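Local coordinates for putative uncharacterized protein (Wolbachia pipientis, PDB 3F4S) that is a DsbA-type oxidoreductase with a thioredoxin fold, and probably introduces disulfide bonds into substrate proteins through its CxxC active site, at residues K90-S95 with D154-D159; Y77-F82 with A110-I115; N30-G35 with E102-F107; H81-L84 with G88-A91. The protein carries 1 engineered substitution. One frame throughout, in Å; residues are numbered along the deposited sequence.

Contact 1: residues K90-S95 with D154-D159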
loop_
_atom_site.group_PDB
_atom_site.type_symbol
_atom_site.label_atom_id
_atom_site.label_comp_id
_atom_site.label_asym_id
_atom_site.label_seq_id
_atom_site.Cartn_x
_atom_site.Cartn_y
_atom_site.Cartn_z
ATOM N N LYS A 90 11.965 -8.704 -0.226
ATOM C CA LYS A 90 13.021 -8.020 -0.975
ATOM C C LYS A 90 12.439 -6.896 -1.841
ATOM O O LYS A 90 13.034 -5.819 -1.955
ATOM C CB LYS A 90 13.819 -9.016 -1.829
ATOM C CG LYS A 90 14.731 -9.929 -1.015
ATOM C CD LYS A 90 15.965 -9.187 -0.539
ATOM C CE LYS A 90 16.714 -9.983 0.516
ATOM N NZ LYS A 90 18.073 -9.426 0.810
ATOM N N ALA A 91 11.276 -7.145 -2.442
ATOM C CA ALA A 91 10.613 -6.119 -3.248
ATOM C C ALA A 91 10.237 -4.926 -2.359
ATOM O O ALA A 91 10.458 -3.765 -2.733
ATOM C CB ALA A 91 9.376 -6.686 -3.937
ATOM N N ALA A 92 9.685 -5.212 -1.181
ATOM C CA ALA A 92 9.316 -4.149 -0.251
ATOM C C ALA A 92 10.544 -3.330 0.156
ATOM O O ALA A 92 10.481 -2.105 0.254
ATOM C CB ALA A 92 8.623 -4.731 0.983
ATOM N N MET A 93 11.660 -4.007 0.402
ATOM C CA MET A 93 12.906 -3.307 0.714
ATOM C C MET A 93 13.333 -2.415 -0.451
ATOM O O MET A 93 13.726 -1.262 -0.252
ATOM C CB MET A 93 14.007 -4.319 1.056
ATOM C CG MET A 93 13.755 -5.065 2.381
ATOM S SD MET A 93 14.850 -6.471 2.627
ATOM C CE MET A 93 16.454 -5.664 2.659
ATOM N N LEU A 94 13.256 -2.950 -1.665
ATOM C CA LEU A 94 13.673 -2.196 -2.843
ATOM C C LEU A 94 12.833 -0.932 -3.043
ATOM O O LEU A 94 13.334 0.072 -3.543
ATOM C CB LEU A 94 13.645 -3.073 -4.096
ATOM C CG LEU A 94 14.202 -2.467 -5.385
ATOM C CD1 LEU A 94 15.605 -1.895 -5.163
ATOM C CD2 LEU A 94 14.193 -3.499 -6.502
ATOM N N SER A 95 11.563 -0.975 -2.642
ATOM C CA SER A 95 10.686 0.184 -2.810
ATOM C C SER A 95 11.243 1.418 -2.105
ATOM O O SER A 95 10.928 2.547 -2.476
ATOM C CB SER A 95 9.264 -0.117 -2.322
ATOM O OG SER A 95 9.200 -0.103 -0.905
ATOM N N ASP A 154 14.153 -4.553 8.825
ATOM C CA ASP A 154 13.659 -4.534 10.200
ATOM C C ASP A 154 12.401 -3.684 10.318
ATOM O O ASP A 154 11.434 -4.078 10.968
ATOM C CB ASP A 154 14.717 -3.959 11.144
ATOM C CG ASP A 154 15.867 -4.914 11.399
ATOM O OD1 ASP A 154 15.764 -6.108 11.038
ATOM O OD2 ASP A 154 16.884 -4.458 11.962
ATOM N N LYS A 155 12.418 -2.511 9.700
ATOM C CA LYS A 155 11.272 -1.617 9.764
ATOM C C LYS A 155 10.059 -2.276 9.113
ATOM O O LYS A 155 8.957 -2.246 9.659
ATOM C CB LYS A 155 11.589 -0.277 9.090
ATOM C CG LYS A 155 10.400 0.654 8.953
ATOM N N ILE A 156 10.266 -2.891 7.954
ATOM C CA ILE A 156 9.165 -3.545 7.254
ATOM C C ILE A 156 8.553 -4.679 8.076
ATOM O O ILE A 156 7.330 -4.754 8.232
ATOM C CB ILE A 156 9.604 -4.076 5.880
ATOM C CG1 ILE A 156 9.880 -2.897 4.936
ATOM C CG2 ILE A 156 8.523 -4.974 5.290
ATOM C CD1 ILE A 156 10.763 -3.229 3.747
ATOM N N VAL A 157 9.392 -5.568 8.602
ATOM C CA VAL A 157 8.855 -6.704 9.356
ATOM C C VAL A 157 8.238 -6.280 10.688
ATOM O O VAL A 157 7.297 -6.908 11.164
ATOM C CB VAL A 157 9.871 -7.866 9.557
ATOM C CG1 VAL A 157 10.311 -8.427 8.203
ATOM C CG2 VAL A 157 11.067 -7.423 10.396
ATOM N N ASN A 158 8.746 -5.210 11.285
ATOM C CA ASN A 158 8.153 -4.726 12.519
ATOM C C ASN A 158 6.823 -4.010 12.269
ATOM O O ASN A 158 5.878 -4.184 13.026
ATOM C CB ASN A 158 9.147 -3.887 13.314
ATOM C CG ASN A 158 10.137 -4.757 14.081
ATOM O OD1 ASN A 158 11.251 -5.014 13.621
ATOM N ND2 ASN A 158 9.709 -5.261 15.224
ATOM N N ASP A 159 6.741 -3.238 11.192
ATOM C CA ASP A 159 5.462 -2.631 10.821
ATOM C C ASP A 159 4.422 -3.722 10.558
ATOM O O ASP A 159 3.261 -3.584 10.933
ATOM C CB ASP A 159 5.600 -1.732 9.590
ATOM C CG ASP A 159 6.333 -0.437 9.885
ATOM O OD1 ASP A 159 6.547 -0.118 11.078
ATOM O OD2 ASP A 159 6.702 0.259 8.909
#
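Between 154-159 and 90-95 Ile156 carries the contact: its outermost methyl lies against the peptide between Ala92 and Met93, Ala92 CB and Met93 CG. The turn leading to it begins at Asp154, whose carbonyl accepts the amide of Asn158; the Lys155 carbonyl does the same for Asp159, and both bonds belong to the regular helix that carries Ile156. Its CA lies 7.5 Å from the CA of Ala92. With CG1 anti to the carbonyl carbon (chi1 -69°) and the chain extended beyond, CD1 of Ile156 is carried onto the peptide link between the two partners, 3.6 Å from Ala92 C and 3.5 Å from Met93 N. Ala92 CB and Met93 CG close on the same methyl, each 3.8 Å from Ile156 CD1, and the Met93 chain crosses the isoleucine at roughly a right angle. Helices 86-94 and 150-167 are the first and last of the helical insertion that DsbA proteins carry within the thioredoxin fold, here between strands 75-81 and 174-179, and this buried apolar contact lies between them. One turn on, the hydroxyl of Ser161 bonds to the Asn158 carbonyl and weakly to that of Val157.

Contact 2: residues Y77-F82 with A110-I115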
loop_
_atom_site.group_PDB
_atom_site.type_symbol
_atom_site.label_atom_id
_atom_site.label_comp_id
_atom_site.label_asym_id
_atom_site.label_seq_id
_atom_site.Cartn_x
_atom_site.Cartn_y
_atom_site.Cartn_z
ATOM N N TYR A 77 -4.122 8.311 0.135
ATOM C CA TYR A 77 -3.850 6.874 0.057
ATOM C C TYR A 77 -2.510 6.526 0.692
ATOM O O TYR A 77 -1.470 7.087 0.326
ATOM C CB TYR A 77 -3.883 6.422 -1.404
ATOM C CG TYR A 77 -3.441 5.003 -1.667
ATOM C CD1 TYR A 77 -4.254 3.927 -1.333
ATOM C CD2 TYR A 77 -2.223 4.739 -2.291
ATOM C CE1 TYR A 77 -3.857 2.621 -1.595
ATOM C CE2 TYR A 77 -1.814 3.441 -2.551
ATOM C CZ TYR A 77 -2.635 2.383 -2.205
ATOM O OH TYR A 77 -2.238 1.090 -2.478
ATOM N N ILE A 78 -2.543 5.593 1.640
ATOM C CA ILE A 78 -1.342 5.134 2.321
ATOM C C ILE A 78 -1.201 3.627 2.174
ATOM O O ILE A 78 -1.982 2.862 2.747
ATOM C CB ILE A 78 -1.374 5.484 3.818
ATOM C CG1 ILE A 78 -1.509 6.996 4.008
ATOM C CG2 ILE A 78 -0.130 4.937 4.516
ATOM C CD1 ILE A 78 -1.500 7.450 5.461
ATOM N N PHE A 79 -0.202 3.208 1.402
ATOM C CA PHE A 79 0.086 1.797 1.191
ATOM C C PHE A 79 1.121 1.361 2.213
ATOM O O PHE A 79 2.155 2.019 2.373
ATOM C CB PHE A 79 0.639 1.570 -0.218
ATOM C CG PHE A 79 0.916 0.124 -0.534
ATOM C CD1 PHE A 79 -0.127 -0.769 -0.709
ATOM C CD2 PHE A 79 2.215 -0.343 -0.654
ATOM C CE1 PHE A 79 0.113 -2.099 -0.999
ATOM C CE2 PHE A 79 2.467 -1.677 -0.945
ATOM C CZ PHE A 79 1.409 -2.558 -1.118
ATOM N N ARG A 80 0.842 0.256 2.899
ATOM C CA ARG A 80 1.780 -0.318 3.860
ATOM C C ARG A 80 2.107 -1.751 3.465
ATOM O O ARG A 80 1.218 -2.526 3.093
ATOM C CB ARG A 80 1.219 -0.254 5.285
ATOM C CG ARG A 80 1.136 1.173 5.830
ATOM C CD ARG A 80 0.500 1.243 7.213
ATOM N NE ARG A 80 0.328 2.630 7.636
ATOM C CZ ARG A 80 -0.472 3.012 8.626
ATOM N NH1 ARG A 80 -1.171 2.104 9.298
ATOM N NH2 ARG A 80 -0.568 4.297 8.947
ATOM N N HIS A 81 3.389 -2.094 3.518
ATOM C CA HIS A 81 3.843 -3.410 3.083
ATOM C C HIS A 81 3.403 -4.506 4.054
ATOM O O HIS A 81 3.320 -4.293 5.274
ATOM C CB HIS A 81 5.369 -3.431 2.943
ATOM C CG HIS A 81 5.882 -2.641 1.775
ATOM N ND1 HIS A 81 5.581 -2.965 0.470
ATOM C CD2 HIS A 81 6.682 -1.549 1.718
ATOM C CE1 HIS A 81 6.171 -2.107 -0.344
ATOM N NE2 HIS A 81 6.846 -1.238 0.388
ATOM N N PHE A 82 3.116 -5.680 3.505
ATOM C CA PHE A 82 2.809 -6.851 4.311
ATOM C C PHE A 82 3.406 -8.055 3.598
ATOM O O PHE A 82 2.678 -8.864 3.019
ATOM C CB PHE A 82 1.295 -7.019 4.445
ATOM C CG PHE A 82 0.876 -7.859 5.621
ATOM C CD1 PHE A 82 0.577 -7.266 6.837
ATOM C CD2 PHE A 82 0.782 -9.238 5.511
ATOM C CE1 PHE A 82 0.181 -8.030 7.929
ATOM C CE2 PHE A 82 0.387 -10.014 6.598
ATOM C CZ PHE A 82 0.088 -9.407 7.810
ATOM N N ALA A 110 4.501 -1.487 -10.580
ATOM C CA ALA A 110 5.252 -2.320 -11.516
ATOM C C ALA A 110 5.421 -3.736 -10.969
ATOM O O ALA A 110 5.294 -4.711 -11.710
ATOM C CB ALA A 110 6.614 -1.709 -11.808
ATOM N N VAL A 111 5.724 -3.857 -9.680
ATOM C CA VAL A 111 5.865 -5.191 -9.091
ATOM C C VAL A 111 4.537 -5.960 -9.181
ATOM O O VAL A 111 4.500 -7.111 -9.642
ATOM C CB VAL A 111 6.409 -5.143 -7.634
ATOM C CG1 VAL A 111 6.533 -6.560 -7.059
ATOM C CG2 VAL A 111 7.776 -4.412 -7.593
ATOM N N PHE A 112 3.446 -5.331 -8.747
ATOM C CA PHE A 112 2.120 -5.948 -8.889
ATOM C C PHE A 112 1.857 -6.376 -10.344
ATOM O O PHE A 112 1.426 -7.507 -10.605
ATOM C CB PHE A 112 1.012 -4.979 -8.480
ATOM C CG PHE A 112 0.782 -4.860 -6.998
ATOM C CD1 PHE A 112 0.542 -5.978 -6.207
ATOM C CD2 PHE A 112 0.725 -3.605 -6.413
ATOM C CE1 PHE A 112 0.283 -5.838 -4.836
ATOM C CE2 PHE A 112 0.469 -3.452 -5.054
ATOM C CZ PHE A 112 0.251 -4.569 -4.262
ATOM N N ASN A 113 2.124 -5.465 -11.279
ATOM C CA ASN A 113 1.860 -5.696 -12.696
ATOM C C ASN A 113 2.639 -6.866 -13.270
ATOM O O ASN A 113 2.212 -7.490 -14.238
ATOM C CB ASN A 113 2.193 -4.445 -13.514
ATOM C CG ASN A 113 1.087 -3.421 -13.484
ATOM O OD1 ASN A 113 -0.043 -3.727 -13.109
ATOM N ND2 ASN A 113 1.406 -2.196 -13.883
ATOM N N SER A 114 3.789 -7.159 -12.678
ATOM C CA SER A 114 4.696 -8.141 -13.259
ATOM C C SER A 114 4.652 -9.491 -12.542
ATOM O O SER A 114 5.540 -10.325 -12.718
ATOM C CB SER A 114 6.120 -7.586 -13.274
ATOM O OG SER A 114 6.175 -6.382 -14.023
ATOM N N ILE A 115 3.604 -9.715 -11.759
ATOM C CA ILE A 115 3.526 -10.908 -10.917
ATOM C C ILE A 115 3.797 -12.226 -11.669
ATOM O O ILE A 115 4.434 -13.129 -11.118
ATOM C CB ILE A 115 2.172 -10.979 -10.154
ATOM C CG1 ILE A 115 2.194 -12.091 -9.098
ATOM C CG2 ILE A 115 1.015 -11.165 -11.120
ATOM C CD1 ILE A 115 1.023 -12.031 -8.148
#
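Phe79, on strand 75-81, and Phe112, near the end of helix 101-113, approach each other from backbones well apart: their CA atoms are 12.9 Å apart, and only the two aromatic side chains bridge the distance. The strand runs on to His81, while the helix gives way at Ser114, the first residue to leave helical backbone angles. The two side chains reach out from opposite directions. Phe79 has CG anti to its backbone nitrogen (chi1 -178°), which carries the ring toward the helix; Phe112 has CG anti to its carbonyl carbon (chi1 -80°) and extends to meet it. They touch at their far ends, Phe79 CZ lying 3.9 Å from Phe112 CZ, with Phe112 CE2 4.1 Å from Phe79 CZ. The planes are inclined at 77° and the centroids are 6.0 Å apart, an oblique meeting, buried between the thioredoxin sheet and the helical insertion. Phe112 also stacks on His58 and touches Cys54, both on helix 52-60, which places Phe112 beside the Cys51-Cys54 disulfide, consistent with the redox site of this family. Around Phe79 stand Glu45 and Ala47 of the adjacent parallel strand 41-47, together with Asn108 one turn earlier on helix 101-113.

Contact 3: residues N30-G35 with E102-F107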
loop_
_atom_site.group_PDB
_atom_site.type_symbol
_atom_site.label_atom_id
_atom_site.label_comp_id
_atom_site.label_asym_id
_atom_site.label_seq_id
_atom_site.Cartn_x
_atom_site.Cartn_y
_atom_site.Cartn_z
ATOM N N ASN A 30 6.526 8.059 9.113
ATOM C CA ASN A 30 7.270 7.326 8.092
ATOM C C ASN A 30 6.415 6.773 6.944
ATOM O O ASN A 30 6.931 6.119 6.039
ATOM C CB ASN A 30 8.089 6.197 8.727
ATOM C CG ASN A 30 9.327 6.705 9.455
ATOM O OD1 ASN A 30 9.632 7.898 9.437
ATOM N ND2 ASN A 30 10.049 5.792 10.095
ATOM N N ASP A 31 5.111 7.031 6.975
ATOM C CA ASP A 31 4.238 6.566 5.901
ATOM C C ASP A 31 4.616 7.224 4.582
ATOM O O ASP A 31 5.037 8.382 4.545
ATOM C CB ASP A 31 2.769 6.869 6.212
ATOM C CG ASP A 31 2.075 5.742 6.952
ATOM O OD1 ASP A 31 2.381 4.556 6.696
ATOM O OD2 ASP A 31 1.192 6.046 7.779
ATOM N N LYS A 32 4.475 6.474 3.501
ATOM C CA LYS A 32 4.576 7.031 2.169
ATOM C C LYS A 32 3.160 7.385 1.729
ATOM O O LYS A 32 2.266 6.538 1.759
ATOM C CB LYS A 32 5.198 6.012 1.217
ATOM C CG LYS A 32 6.559 5.509 1.663
ATOM C CD LYS A 32 7.607 6.609 1.626
ATOM C CE LYS A 32 7.835 7.122 0.210
ATOM N NZ LYS A 32 8.969 8.095 0.152
ATOM N N LEU A 33 2.956 8.641 1.342
ATOM C CA LEU A 33 1.623 9.144 1.029
ATOM C C LEU A 33 1.395 9.299 -0.469
ATOM O O LEU A 33 2.326 9.582 -1.222
ATOM C CB LEU A 33 1.391 10.490 1.718
ATOM C CG LEU A 33 1.761 10.552 3.198
ATOM C CD1 LEU A 33 1.421 11.925 3.768
ATOM C CD2 LEU A 33 1.077 9.456 3.986
ATOM N N LEU A 34 0.154 9.094 -0.895
ATOM C CA LEU A 34 -0.236 9.401 -2.264
ATOM C C LEU A 34 -1.493 10.259 -2.236
ATOM O O LEU A 34 -2.512 9.864 -1.668
ATOM C CB LEU A 34 -0.485 8.123 -3.069
ATOM C CG LEU A 34 -0.629 8.304 -4.584
ATOM C CD1 LEU A 34 0.664 8.836 -5.203
ATOM C CD2 LEU A 34 -1.046 7.003 -5.258
ATOM N N GLY A 35 -1.417 11.438 -2.839
ATOM C CA GLY A 35 -2.539 12.355 -2.822
ATOM C C GLY A 35 -2.361 13.440 -1.778
ATOM O O GLY A 35 -1.286 13.580 -1.192
ATOM N N GLU A 102 5.239 9.677 -6.379
ATOM C CA GLU A 102 4.831 8.985 -7.600
ATOM C C GLU A 102 5.795 7.857 -7.979
ATOM O O GLU A 102 5.371 6.822 -8.495
ATOM C CB GLU A 102 4.617 9.958 -8.767
ATOM C CG GLU A 102 3.246 10.639 -8.770
ATOM C CD GLU A 102 2.095 9.662 -8.962
ATOM O OE1 GLU A 102 2.356 8.460 -9.177
ATOM O OE2 GLU A 102 0.925 10.094 -8.899
ATOM N N ASP A 103 7.085 8.042 -7.712
ATOM C CA ASP A 103 8.072 7.001 -8.020
ATOM C C ASP A 103 7.854 5.756 -7.156
ATOM O O ASP A 103 7.965 4.622 -7.630
ATOM C CB ASP A 103 9.499 7.515 -7.818
ATOM C CG ASP A 103 9.899 8.571 -8.835
ATOM O OD1 ASP A 103 9.176 8.758 -9.834
ATOM O OD2 ASP A 103 10.949 9.212 -8.636
ATOM N N TYR A 104 7.560 5.978 -5.879
ATOM C CA TYR A 104 7.307 4.896 -4.937
ATOM C C TYR A 104 6.072 4.092 -5.336
ATOM O O TYR A 104 6.114 2.860 -5.449
ATOM C CB TYR A 104 7.112 5.475 -3.541
ATOM C CG TYR A 104 6.957 4.445 -2.451
ATOM C CD1 TYR A 104 8.071 3.842 -1.887
ATOM C CD2 TYR A 104 5.702 4.088 -1.971
ATOM C CE1 TYR A 104 7.948 2.911 -0.882
ATOM C CE2 TYR A 104 5.568 3.160 -0.945
ATOM C CZ TYR A 104 6.699 2.571 -0.415
ATOM O OH TYR A 104 6.603 1.642 0.588
ATOM N N PHE A 105 4.968 4.799 -5.550
ATOM C CA PHE A 105 3.736 4.176 -6.010
ATOM C C PHE A 105 3.955 3.418 -7.320
ATOM O O PHE A 105 3.477 2.291 -7.478
ATOM C CB PHE A 105 2.630 5.225 -6.185
ATOM C CG PHE A 105 1.389 4.685 -6.845
ATOM C CD1 PHE A 105 0.507 3.885 -6.134
ATOM C CD2 PHE A 105 1.110 4.962 -8.178
ATOM C CE1 PHE A 105 -0.636 3.370 -6.737
ATOM C CE2 PHE A 105 -0.036 4.458 -8.789
ATOM C CZ PHE A 105 -0.909 3.658 -8.066
ATOM N N ASN A 106 4.697 4.029 -8.246
ATOM C CA ASN A 106 4.947 3.416 -9.551
ATOM C C ASN A 106 5.808 2.162 -9.451
ATOM O O ASN A 106 5.650 1.225 -10.236
ATOM C CB ASN A 106 5.557 4.420 -10.534
ATOM C CG ASN A 106 4.512 5.318 -11.163
ATOM O OD1 ASN A 106 3.328 4.990 -11.175
ATOM N ND2 ASN A 106 4.942 6.462 -11.686
ATOM N N PHE A 107 6.719 2.139 -8.484
ATOM C CA PHE A 107 7.501 0.937 -8.267
ATOM C C PHE A 107 6.596 -0.211 -7.803
ATOM O O PHE A 107 6.620 -1.313 -8.370
ATOM C CB PHE A 107 8.636 1.150 -7.257
ATOM C CG PHE A 107 9.307 -0.136 -6.858
ATOM C CD1 PHE A 107 10.321 -0.675 -7.645
ATOM C CD2 PHE A 107 8.870 -0.850 -5.747
ATOM C CE1 PHE A 107 10.924 -1.875 -7.302
ATOM C CE2 PHE A 107 9.460 -2.055 -5.398
ATOM C CZ PHE A 107 10.489 -2.571 -6.176
#
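Lys32 and Leu34, two residues apart at and just before the short strand 33-34, both point toward helix 101-113; the backbones cross steeply, with Lys32 nearest Tyr104 and Leu34 nearest Glu102, their CA atoms 7.9 Å and 7.4 Å apart respectively. Each of the two side chains settles on an aromatic face. Bent at chi2 and chi3, the lysine folds its aliphatic part over Tyr104: Lys32 CG stands 3.7 Å from the ring centroid and 16° off the normal, a CH-pi contact, Lys32 CB lies 3.6 Å from Tyr104 CE2, and Lys32 CE reaches back to the ring root, 3.9 Å from Tyr104 CG. The same fold takes the charged end past the ring to the carbonyl of Glu99, which accepts a hydrogen bond from Lys32 NZ. Strand 33-34, weakly bonded, is the outermost strand on this side of the thioredoxin-like sheet; Leu34 pairs with Tyr77 of the antiparallel strand 75-81, and the contact joins the sheet's edge to a helix of the insertion. The branches of Leu34 divide the work. Leu34 CD2 sits over one face of Phe105, 3.8 Å from its centroid and 20° off the normal, in a second CH-pi contact displaced toward Phe105 CD1, while Leu34 CD1 lies 3.9 Å from Glu102 OE2. That carboxylate also has a long, weak ion pair with Lys66 of helix 62-70, a residue that the side chains of Leu34 and Phe105 both touch.

Contact 4: residues H81-L84 with G88-A91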
loop_
_atom_site.group_PDB
_atom_site.type_symbol
_atom_site.label_atom_id
_atom_site.label_comp_id
_atom_site.label_asym_id
_atom_site.label_seq_id
_atom_site.Cartn_x
_atom_site.Cartn_y
_atom_site.Cartn_z
ATOM N N HIS A 81 3.389 -2.094 3.518
ATOM C CA HIS A 81 3.843 -3.410 3.083
ATOM C C HIS A 81 3.403 -4.506 4.054
ATOM O O HIS A 81 3.320 -4.293 5.274
ATOM C CB HIS A 81 5.369 -3.431 2.943
ATOM C CG HIS A 81 5.882 -2.641 1.775
ATOM N ND1 HIS A 81 5.581 -2.965 0.470
ATOM C CD2 HIS A 81 6.682 -1.549 1.718
ATOM C CE1 HIS A 81 6.171 -2.107 -0.344
ATOM N NE2 HIS A 81 6.846 -1.238 0.388
ATOM N N PHE A 82 3.116 -5.680 3.505
ATOM C CA PHE A 82 2.809 -6.851 4.311
ATOM C C PHE A 82 3.406 -8.055 3.598
ATOM O O PHE A 82 2.678 -8.864 3.019
ATOM C CB PHE A 82 1.295 -7.019 4.445
ATOM C CG PHE A 82 0.876 -7.859 5.621
ATOM C CD1 PHE A 82 0.577 -7.266 6.837
ATOM C CD2 PHE A 82 0.782 -9.238 5.511
ATOM C CE1 PHE A 82 0.181 -8.030 7.929
ATOM C CE2 PHE A 82 0.387 -10.014 6.598
ATOM C CZ PHE A 82 0.088 -9.407 7.810
ATOM N N PRO A 83 4.744 -8.178 3.617
ATOM C CA PRO A 83 5.329 -9.249 2.803
ATOM C C PRO A 83 5.183 -10.613 3.454
ATOM O O PRO A 83 5.133 -10.723 4.683
ATOM C CB PRO A 83 6.800 -8.837 2.683
ATOM C CG PRO A 83 6.803 -7.360 2.980
ATOM C CD PRO A 83 5.757 -7.196 4.035
ATOM N N LEU A 84 5.085 -11.634 2.608
ATOM C CA LEU A 84 4.807 -12.992 3.067
ATOM C C LEU A 84 5.844 -14.002 2.597
ATOM O O LEU A 84 5.753 -15.192 2.921
ATOM C CB LEU A 84 3.418 -13.432 2.599
ATOM C CG LEU A 84 2.270 -12.627 3.206
ATOM C CD1 LEU A 84 0.966 -13.030 2.564
ATOM C CD2 LEU A 84 2.211 -12.820 4.720
ATOM N N GLY A 88 8.782 -11.001 -1.966
ATOM C CA GLY A 88 7.944 -9.893 -1.555
ATOM C C GLY A 88 8.628 -8.997 -0.551
ATOM O O GLY A 88 8.465 -7.776 -0.580
ATOM N N LEU A 89 9.389 -9.603 0.353
ATOM C CA LEU A 89 10.106 -8.824 1.344
ATOM C C LEU A 89 11.240 -8.047 0.673
ATOM O O LEU A 89 11.448 -6.865 0.956
ATOM C CB LEU A 89 10.624 -9.720 2.472
ATOM C CG LEU A 89 11.436 -9.034 3.571
ATOM C CD1 LEU A 89 10.738 -7.792 4.105
ATOM C CD2 LEU A 89 11.696 -10.027 4.682
ATOM N N LYS A 90 11.965 -8.704 -0.226
ATOM C CA LYS A 90 13.021 -8.020 -0.975
ATOM C C LYS A 90 12.439 -6.896 -1.841
ATOM O O LYS A 90 13.034 -5.819 -1.955
ATOM C CB LYS A 90 13.819 -9.016 -1.829
ATOM C CG LYS A 90 14.731 -9.929 -1.015
ATOM C CD LYS A 90 15.965 -9.187 -0.539
ATOM C CE LYS A 90 16.714 -9.983 0.516
ATOM N NZ LYS A 90 18.073 -9.426 0.810
ATOM N N ALA A 91 11.276 -7.145 -2.442
ATOM C CA ALA A 91 10.613 -6.119 -3.248
ATOM C C ALA A 91 10.237 -4.926 -2.359
ATOM O O ALA A 91 10.458 -3.765 -2.733
ATOM C CB ALA A 91 9.376 -6.686 -3.937
#
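Pro83 is the residue of the loop 81-84 that packs against Gly88 and Leu89. Before it, His81 ends strand 75-81 with its CB directed toward helix 86-94; its NE2 is hydrogen-bonded to Ser95 OG. Phe82 turns instead to Lys160 and Ile164 of helix 150-167. At Pro83 the chain comes closest to the helix, its CA 5.0 Å from the CA of Leu89. In the conformer described, one of two, the ring meets the helix by its CB, which lies 3.7 Å from Gly88 C and 3.6 Å from Leu89 N and thus rests on the peptide joining them. Gly88 offers only backbone here. This is the link by which a thioredoxin-fold strand enters the helical insertion of DsbA proteins, and across the connection the ring packs on the helix by van der Waals contact. Leu89 has CG anti to its backbone nitrogen (chi1 178°); its CB lies 3.9 Å from Pro83 CB, and its CD1 extends alongside the ring to 4.1 Å from Pro83 CG. The Pro83 carbonyl accepts a bond from Lys160 NZ, and just past the loop Asp85 OD1 accepts the Gly88 amide.

The contacts lie where the thioredoxin sheet meets the helical insertion. Contacts 1 and 4 share helix 86-94, their centres about 6 Å apart, and converge on Pro83, whose CG lies 3.7 Å from Ile156 CG2. His81 ties this group to contact 2: its CG packs 3.5 Å from Ala92 CB. Contacts 2 and 3 use opposite ends of helix 101-113 and neighbouring strands of the sheet, and are joined by a salt bridge in which Arg80 NH2 lies 2.7 Å from Asp31 OD2. Among the four, contact 2 reaches the Cys51-Cys54 disulfide, through Phe112 against Cys54.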